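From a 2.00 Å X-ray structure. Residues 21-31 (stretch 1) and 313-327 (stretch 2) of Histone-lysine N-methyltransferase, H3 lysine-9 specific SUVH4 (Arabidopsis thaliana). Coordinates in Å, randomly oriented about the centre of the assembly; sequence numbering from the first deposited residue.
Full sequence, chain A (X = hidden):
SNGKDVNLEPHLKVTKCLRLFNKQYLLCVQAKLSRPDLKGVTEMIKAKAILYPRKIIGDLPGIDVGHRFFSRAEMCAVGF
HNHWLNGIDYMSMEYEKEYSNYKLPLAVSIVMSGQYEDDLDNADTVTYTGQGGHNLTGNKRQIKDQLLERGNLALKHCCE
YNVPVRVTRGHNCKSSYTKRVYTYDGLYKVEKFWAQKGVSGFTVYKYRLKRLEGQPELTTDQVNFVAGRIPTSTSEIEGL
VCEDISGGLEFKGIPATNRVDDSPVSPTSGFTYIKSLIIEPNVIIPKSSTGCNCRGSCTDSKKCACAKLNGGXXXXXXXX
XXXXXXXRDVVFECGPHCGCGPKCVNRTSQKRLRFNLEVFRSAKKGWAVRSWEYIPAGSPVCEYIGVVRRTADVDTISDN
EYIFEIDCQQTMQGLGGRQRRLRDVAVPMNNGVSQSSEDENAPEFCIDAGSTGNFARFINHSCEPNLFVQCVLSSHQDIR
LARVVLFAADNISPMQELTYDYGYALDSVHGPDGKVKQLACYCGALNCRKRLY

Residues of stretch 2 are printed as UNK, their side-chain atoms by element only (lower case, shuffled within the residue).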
# COMPACT_ATOMS: atom_id res chain seq x y z
N PHE A 21 -5.89 -1.30 -9.72
CA PHE A 21 -4.95 -2.32 -10.18
C PHE A 21 -4.76 -3.44 -9.14
O PHE A 21 -4.71 -4.61 -9.50
CB PHE A 21 -3.58 -1.73 -10.54
CG PHE A 21 -2.53 -2.78 -10.77
CD1 PHE A 21 -2.57 -3.58 -11.91
CD2 PHE A 21 -1.54 -3.00 -9.83
CE1 PHE A 21 -1.61 -4.56 -12.11
CE2 PHE A 21 -0.58 -4.00 -10.02
CZ PHE A 21 -0.61 -4.77 -11.17
N ASN A 22 -4.62 -3.07 -7.87
CA ASN A 22 -4.50 -4.10 -6.83
C ASN A 22 -5.69 -5.05 -6.84
O ASN A 22 -5.55 -6.26 -6.66
CB ASN A 22 -4.39 -3.47 -5.44
CG ASN A 22 -4.25 -4.52 -4.34
OD1 ASN A 22 -3.20 -5.16 -4.22
ND2 ASN A 22 -5.31 -4.72 -3.57
N LYS A 23 -6.87 -4.48 -7.04
CA LYS A 23 -8.08 -5.29 -7.07
C LYS A 23 -8.02 -6.28 -8.23
O LYS A 23 -8.24 -7.49 -8.04
CB LYS A 23 -9.33 -4.41 -7.14
CG LYS A 23 -10.66 -5.18 -7.20
CD LYS A 23 -11.80 -4.19 -7.40
CE LYS A 23 -12.86 -4.71 -8.35
NZ LYS A 23 -13.96 -5.33 -7.60
N GLN A 24 -7.71 -5.78 -9.42
CA GLN A 24 -7.61 -6.67 -10.58
C GLN A 24 -6.54 -7.76 -10.41
O GLN A 24 -6.75 -8.92 -10.73
CB GLN A 24 -7.37 -5.87 -11.86
CG GLN A 24 -8.50 -4.93 -12.21
CD GLN A 24 -9.74 -5.66 -12.69
OE1 GLN A 24 -9.74 -6.89 -12.83
NE2 GLN A 24 -10.79 -4.91 -12.96
N TYR A 25 -5.39 -7.35 -9.90
CA TYR A 25 -4.30 -8.27 -9.61
C TYR A 25 -4.75 -9.40 -8.69
O TYR A 25 -4.53 -10.56 -8.99
CB TYR A 25 -3.15 -7.52 -8.96
CG TYR A 25 -2.07 -8.36 -8.35
CD1 TYR A 25 -1.29 -9.20 -9.12
CD2 TYR A 25 -1.78 -8.27 -6.99
CE1 TYR A 25 -0.26 -9.95 -8.56
CE2 TYR A 25 -0.76 -9.01 -6.41
CZ TYR A 25 -0.01 -9.86 -7.20
OH TYR A 25 1.00 -10.60 -6.62
N LEU A 26 -5.34 -9.05 -7.55
CA LEU A 26 -5.74 -10.09 -6.61
C LEU A 26 -6.83 -11.00 -7.20
O LEU A 26 -6.84 -12.20 -6.93
CB LEU A 26 -6.16 -9.49 -5.26
CG LEU A 26 -5.03 -8.78 -4.52
CD1 LEU A 26 -5.56 -8.06 -3.28
CD2 LEU A 26 -3.92 -9.75 -4.16
N LEU A 27 -7.72 -10.43 -8.00
CA LEU A 27 -8.69 -11.25 -8.70
C LEU A 27 -8.03 -12.24 -9.65
O LEU A 27 -8.48 -13.38 -9.77
CB LEU A 27 -9.70 -10.41 -9.47
CG LEU A 27 -10.78 -9.67 -8.69
CD1 LEU A 27 -11.42 -8.62 -9.59
CD2 LEU A 27 -11.85 -10.63 -8.13
N CYS A 28 -6.97 -11.81 -10.34
CA CYS A 28 -6.24 -12.72 -11.24
C CYS A 28 -5.46 -13.78 -10.47
O CYS A 28 -5.36 -14.93 -10.91
CB CYS A 28 -5.31 -11.94 -12.19
SG CYS A 28 -6.22 -10.89 -13.32
N VAL A 29 -4.88 -13.40 -9.33
CA VAL A 29 -4.25 -14.36 -8.43
C VAL A 29 -5.26 -15.44 -8.00
O VAL A 29 -4.98 -16.65 -8.06
CB VAL A 29 -3.63 -13.68 -7.20
CG1 VAL A 29 -3.19 -14.72 -6.16
CG2 VAL A 29 -2.44 -12.78 -7.60
N GLN A 30 -6.45 -15.00 -7.59
CA GLN A 30 -7.51 -15.92 -7.18
C GLN A 30 -7.92 -16.85 -8.33
O GLN A 30 -8.15 -18.04 -8.13
CB GLN A 30 -8.74 -15.16 -6.67
CG GLN A 30 -9.93 -16.07 -6.33
CD GLN A 30 -10.97 -15.39 -5.46
OE1 GLN A 30 -11.09 -15.68 -4.27
NE2 GLN A 30 -11.75 -14.49 -6.06
N ALA A 31 -7.99 -16.28 -9.53
CA ALA A 31 -8.36 -17.06 -10.71
C ALA A 31 -7.19 -17.93 -11.16
O ALA A 31 -7.32 -18.69 -12.11
CB ALA A 31 -8.81 -16.15 -11.84
N UNK A 313 -18.34 -17.01 -3.08
CA UNK A 313 -16.92 -16.87 -3.35
C UNK A 313 -16.13 -16.47 -2.10
O UNK A 313 -16.67 -15.86 -1.19
c UNK A 313 -16.69 -15.85 -4.47
n UNK A 313 -18.45 -14.62 -5.59
c UNK A 313 -17.74 -14.75 -4.48
o UNK A 313 -17.90 -14.02 -3.50
N UNK A 314 -14.86 -16.84 -2.07
CA UNK A 314 -13.99 -16.45 -0.97
C UNK A 314 -13.51 -15.00 -1.12
O UNK A 314 -13.03 -14.60 -2.18
c UNK A 314 -13.31 -19.78 -1.45
c UNK A 314 -13.90 -20.40 1.18
c UNK A 314 -12.80 -17.40 -0.85
c UNK A 314 -13.69 -21.07 -1.11
c UNK A 314 -13.99 -21.37 0.21
c UNK A 314 -13.21 -18.79 -0.48
c UNK A 314 -13.51 -19.11 0.83
N UNK A 315 -13.68 -14.21 -0.05
CA UNK A 315 -13.30 -12.80 -0.02
C UNK A 315 -11.78 -12.62 0.10
O UNK A 315 -11.27 -11.57 -0.27
c UNK A 315 -14.19 -13.47 2.11
c UNK A 315 -14.02 -12.26 1.23
c UNK A 315 -14.42 -14.62 1.17
N UNK A 316 -11.08 -13.65 0.58
CA UNK A 316 -9.63 -13.58 0.71
C UNK A 316 -8.96 -14.46 -0.31
O UNK A 316 -9.49 -15.51 -0.67
c UNK A 316 -9.64 -11.25 4.63
o UNK A 316 -11.10 -11.11 6.53
c UNK A 316 -9.16 -14.04 2.09
c UNK A 316 -10.62 -11.81 5.45
c UNK A 316 -11.13 -13.06 5.18
c UNK A 316 -9.18 -11.98 3.55
c UNK A 316 -9.69 -13.24 3.26
c UNK A 316 -10.66 -13.77 4.10
N UNK A 317 -7.79 -14.02 -0.76
CA UNK A 317 -6.94 -14.84 -1.60
C UNK A 317 -5.75 -15.31 -0.77
O UNK A 317 -5.32 -14.63 0.16
c UNK A 317 -6.47 -14.08 -2.88
c UNK A 317 -5.46 -13.01 -2.54
c UNK A 317 -5.92 -15.05 -3.90
N UNK A 318 -5.24 -16.50 -1.09
CA UNK A 318 -4.17 -17.11 -0.32
C UNK A 318 -2.82 -16.61 -0.81
O UNK A 318 -2.10 -17.33 -1.49
c UNK A 318 -4.22 -18.63 -0.46
o UNK A 318 -2.69 -18.67 1.35
c UNK A 318 -3.22 -19.33 0.44
o UNK A 318 -2.98 -20.54 0.24
N UNK A 319 -2.50 -15.38 -0.44
CA UNK A 319 -1.27 -14.76 -0.91
C UNK A 319 -0.71 -13.95 0.24
O UNK A 319 -1.45 -13.23 0.91
c UNK A 319 0.64 -13.93 -3.30
c UNK A 319 -0.95 -12.02 -3.71
c UNK A 319 -0.42 -13.02 -2.69
c UNK A 319 -1.57 -13.86 -2.11
N UNK A 320 0.59 -14.08 0.48
CA UNK A 320 1.23 -13.35 1.57
C UNK A 320 0.47 -13.58 2.88
O UNK A 320 0.21 -12.64 3.62
o UNK A 320 1.51 -10.56 -0.77
c UNK A 320 1.91 -11.51 -0.09
c UNK A 320 1.28 -11.83 1.26
n UNK A 320 2.92 -12.28 -0.48
N UNK A 321 0.09 -14.83 3.12
CA UNK A 321 -0.64 -15.22 4.34
C UNK A 321 -2.06 -14.68 4.40
O UNK A 321 -2.67 -14.67 5.47
o UNK A 321 1.38 -16.85 5.55
c UNK A 321 0.14 -14.84 5.60
o UNK A 321 2.46 -15.00 6.05
c UNK A 321 1.42 -15.62 5.75
N UNK A 322 -2.59 -14.25 3.26
CA UNK A 322 -4.00 -13.90 3.15
C UNK A 322 -4.23 -12.42 2.93
O UNK A 322 -3.80 -11.60 3.74
N UNK A 323 -4.92 -12.09 1.85
CA UNK A 323 -5.19 -10.69 1.50
C UNK A 323 -6.65 -10.53 1.08
O UNK A 323 -7.18 -11.33 0.31
n UNK A 323 -1.98 -8.53 -1.00
n UNK A 323 -0.12 -8.87 -2.34
c UNK A 323 -2.82 -9.89 0.92
n UNK A 323 -1.45 -7.02 -2.67
c UNK A 323 -4.23 -10.20 0.41
c UNK A 323 -1.18 -8.14 -2.00
c UNK A 323 -1.77 -9.74 -0.21
N UNK A 324 -7.30 -9.51 1.62
CA UNK A 324 -8.67 -9.21 1.24
C UNK A 324 -8.66 -8.68 -0.17
O UNK A 324 -7.90 -7.76 -0.48
c UNK A 324 -9.27 -8.17 2.19
c UNK A 324 -11.08 -6.61 2.85
c UNK A 324 -10.72 -7.77 1.94
c UNK A 324 -11.66 -8.96 2.17
N UNK A 325 -9.49 -9.25 -1.03
CA UNK A 325 -9.51 -8.84 -2.43
C UNK A 325 -10.09 -7.44 -2.60
O UNK A 325 -9.54 -6.63 -3.34
c UNK A 325 -10.47 -9.35 -4.72
c UNK A 325 -10.27 -9.88 -3.30
c UNK A 325 -10.27 -12.37 -3.85
c UNK A 325 -9.48 -11.19 -3.34
N UNK A 326 -11.20 -7.17 -1.92
CA UNK A 326 -11.84 -5.86 -1.98
C UNK A 326 -12.80 -5.67 -0.80
O UNK A 326 -13.27 -6.63 -0.20
c UNK A 326 -13.76 -6.72 -3.42
c UNK A 326 -14.42 -6.69 -4.79
o UNK A 326 -14.51 -7.77 -5.43
c UNK A 326 -12.62 -5.72 -3.29
o UNK A 326 -14.84 -5.60 -5.22
N UNK A 327 -13.09 -4.41 -0.51
CA UNK A 327 -13.97 -4.06 0.59
C UNK A 327 -15.38 -4.53 0.29
O UNK A 327 -15.79 -4.62 -0.87
o UNK A 327 -14.70 -2.19 1.93
c UNK A 327 -13.96 -2.54 0.78
O HOH W 1 2.17 -9.38 -4.28

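Position 313 carries two carbons, the second bearing one oxygen and one nitrogen, and touches nothing on stretch 1: an amide of this length is Asn-313. At 314 one carbon leads to a six-carbon ring without a heteroatom, whose end leads away from the helix; this is Phe-314. Three carbons close onto the backbone nitrogen at 315, giving Pro-315. Position 316 has one carbon, then a ring of six carbons bearing one oxygen; its CA-to-CB bond points away from the helix, and it is Tyr-316.

At 317 a single carbon carries two more, and the group faces the helix; with three carbons forked at the first, it is Val-317. Its CG2 lies 3.6 Å from Val-29 CG1. Position 318 has two carbons, the second with two oxygens, its end leading away: read as a carboxylate, it is Asp-318. At 319 there are four carbons, forked at the second, with one tip near Leu-26 and Tyr-25: Leu-319, whose CD2 sits 3.8 Å from both Leu-26 CD2 and Tyr-25 OH.

Position 320 repeats the pattern of two carbons, one oxygen and one nitrogen, and is Asn-320; 321, with two oxygens instead, is Asp-321. Neither touches stretch 1. Position 322 has no side-chain atoms, and its phi/psi of 112/123° would jam a CB against the preceding carbonyl O: Gly-322, closing a type I' turn begun at Leu-319.

At 323 three carbons, a nitrogen and a carbon with two further nitrogens make a guanidinium, hence Arg-323. Leu-26 CD2 lies over one face, 3.8 Å from CZ, while Asn-22 OD1 approaches the edge, 3.0 Å from NH2. NH1 donates to Asn-320 OD1 (2.8 Å) and to a water 3.0 Å away, which also lies 2.9 Å from Tyr-25 OH.

Position 324 has four carbons forked at the second, on a CA-to-CB bond that points away from the helix, and is Leu-324; its backbone O still lies 3.7 Å from Leu-26 CD1. At 325 the four carbons fork at the first, one arm two carbons long: Ile-325, with CG2 3.9 Å from Leu-27 CD2. Three carbons ending in two oxygens at 326 are Glu-326, its OE1 2.6 Å from Lys-23 NZ in a salt bridge. One carbon and one oxygen make 327 Ser-327, out of reach.

The contact sets a helix against a short hairpin, held in register by Val-317 N to Arg-323 O (3.0 Å) and Arg-323 N to Val-317 O (3.1 Å). Leu-26 packs among Val-317, Leu-319 and Ile-325, and Val-29 extends this apolar patch. The Lys-23 to Glu-326 salt bridge adds a charged tie beside it.

Stretch 2 (313-327) NFPYVDLNDGRLIES
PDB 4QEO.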